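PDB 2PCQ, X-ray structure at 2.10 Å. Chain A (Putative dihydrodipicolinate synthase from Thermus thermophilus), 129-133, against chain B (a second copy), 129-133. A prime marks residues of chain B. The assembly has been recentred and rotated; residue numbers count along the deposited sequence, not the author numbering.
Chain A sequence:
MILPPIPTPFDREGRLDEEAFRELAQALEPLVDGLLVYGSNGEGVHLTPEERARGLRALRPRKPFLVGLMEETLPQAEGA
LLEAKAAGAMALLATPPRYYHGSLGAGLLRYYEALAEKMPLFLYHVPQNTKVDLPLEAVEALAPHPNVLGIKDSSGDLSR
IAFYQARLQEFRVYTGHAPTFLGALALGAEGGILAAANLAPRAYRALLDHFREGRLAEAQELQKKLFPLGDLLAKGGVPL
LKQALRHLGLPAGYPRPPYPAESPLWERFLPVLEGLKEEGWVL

Chain A (129-133) NTKVD
Chain B 129-133: NTKVD

The two copies of this putative dihydrodipicolinate synthase meet here across an exact two-fold axis, so each contact recurs with the chains exchanged. In both chains a helix that begins earlier ends with Asn129 (phi/psi -103/-48°) and Thr130 (-72/-26°). Lys131 then leaves it with positive phi (60/27°), and the chain extends through Val132 (-135/154°) and Asp133 (-91/162°). Lys131 faces its symmetry mate, with Lys131 CA 6.7 Å from Lys131′ CA.

Van der Waals packing, centred on the lysines, holds the stretches together; no hydrogen bond or salt bridge crosses between them. The CA-to-CB bond of Lys131 points toward the partner, and its side chain follows an m, t, t, p course (chi1 to chi4 -56, 171, -176 and 67°). The nearly extended middle of the chain lays its methylenes along the opposing turn: Lys131 CD lies 3.7 Å from Lys131′ CB, and Lys131 O approaches Lys131′ CD at 3.3 Å. Val132, its CA-to-CB bond sideways and chi1 at -64° (m), adds a branched apolar surface, with Val132 CG1 3.5 Å from Lys131′ CE and Lys131 CE 3.6 Å from Val132′ CG1. Lysine suits this place because its long aliphatic portion can pack against the neighbour while its charged end finds polar partners.

Within each stretch, the lysine amine bonds its own backbone, and it is also hydrogen-bonded elsewhere in the structure. Lys131 NZ donates to Asn129 O at 2.8 Å, folding the lysine tip back to the backbone of its own helix end, and Lys131′ NZ does the same to Asn129′ O at 2.8 Å.

Together the stretches bury 189 Å², mostly on the lysines, with a smaller share on the valines. Thr130 (chi1 62°, p) is buried but directs its CA-to-CB bond away, its OG1 hydrogen-bonded elsewhere in the structure. Exposed Asp133 (chi1 -172°, t) lies beyond the contact.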

# COMPACT_ATOMS: atom_id res chain seq x y z
N ASN A 129 -3.93 4.78 12.59
CA ASN A 129 -4.84 5.92 12.67
C ASN A 129 -4.29 7.18 12.00
O ASN A 129 -4.99 7.83 11.22
CB ASN A 129 -5.17 6.23 14.13
CG ASN A 129 -6.03 5.15 14.78
OD1 ASN A 129 -7.21 5.00 14.47
ND2 ASN A 129 -5.43 4.41 15.70
N THR A 130 -3.04 7.54 12.30
CA THR A 130 -2.44 8.74 11.72
C THR A 130 -2.12 8.55 10.25
O THR A 130 -2.04 9.51 9.49
CB THR A 130 -1.14 9.14 12.45
OG1 THR A 130 -0.17 8.09 12.30
CG2 THR A 130 -1.41 9.40 13.93
N LYS A 131 -1.92 7.30 9.85
CA LYS A 131 -1.65 6.97 8.47
C LYS A 131 -0.39 7.63 7.88
O LYS A 131 -0.31 7.86 6.68
CB LYS A 131 -2.88 7.31 7.62
CG LYS A 131 -4.14 6.60 8.13
CD LYS A 131 -5.40 7.09 7.44
CE LYS A 131 -6.65 6.43 8.03
NZ LYS A 131 -6.92 6.83 9.44
N VAL A 132 0.57 7.93 8.74
CA VAL A 132 1.84 8.51 8.31
C VAL A 132 2.95 7.78 9.03
O VAL A 132 2.75 7.23 10.12
CB VAL A 132 1.95 10.03 8.62
CG1 VAL A 132 0.90 10.81 7.83
CG2 VAL A 132 1.82 10.28 10.11
N ASP A 133 4.13 7.76 8.43
CA ASP A 133 5.26 7.08 9.01
C ASP A 133 6.10 7.98 9.92
O ASP A 133 5.98 9.20 9.89
CB ASP A 133 6.13 6.50 7.89
CG ASP A 133 7.24 5.61 8.39
OD1 ASP A 133 6.99 4.82 9.33
OD2 ASP A 133 8.36 5.68 7.84
N ASN B 129 -4.11 13.38 0.81
CA ASN B 129 -4.02 14.08 2.09
C ASN B 129 -4.84 13.42 3.21
O ASN B 129 -4.34 13.22 4.31
CB ASN B 129 -4.47 15.54 1.93
CG ASN B 129 -3.51 16.37 1.10
OD1 ASN B 129 -2.39 16.68 1.53
ND2 ASN B 129 -3.93 16.73 -0.10
N THR B 130 -6.10 13.10 2.93
CA THR B 130 -6.96 12.48 3.94
C THR B 130 -6.55 11.04 4.21
O THR B 130 -6.82 10.50 5.28
CB THR B 130 -8.44 12.50 3.52
OG1 THR B 130 -8.60 11.72 2.32
CG2 THR B 130 -8.92 13.93 3.28
N LYS B 131 -5.92 10.42 3.22
CA LYS B 131 -5.45 9.05 3.36
C LYS B 131 -6.54 8.02 3.67
O LYS B 131 -6.27 6.99 4.28
CB LYS B 131 -4.35 9.02 4.42
CG LYS B 131 -3.20 9.98 4.10
CD LYS B 131 -2.22 10.12 5.25
CE LYS B 131 -1.13 11.15 4.95
NZ LYS B 131 -1.66 12.55 4.85
N VAL B 132 -7.76 8.30 3.24
CA VAL B 132 -8.87 7.38 3.42
C VAL B 132 -9.63 7.31 2.10
O VAL B 132 -9.61 8.26 1.31
CB VAL B 132 -9.85 7.81 4.55
CG1 VAL B 132 -9.14 7.79 5.89
CG2 VAL B 132 -10.44 9.18 4.25
N ASP B 133 -10.32 6.20 1.88
CA ASP B 133 -11.06 6.02 0.65
C ASP B 133 -12.51 6.50 0.76
O ASP B 133 -13.03 6.71 1.85
CB ASP B 133 -11.02 4.54 0.26
CG ASP B 133 -11.61 4.27 -1.11
OD1 ASP B 133 -11.37 5.07 -2.03
OD2 ASP B 133 -12.31 3.24 -1.26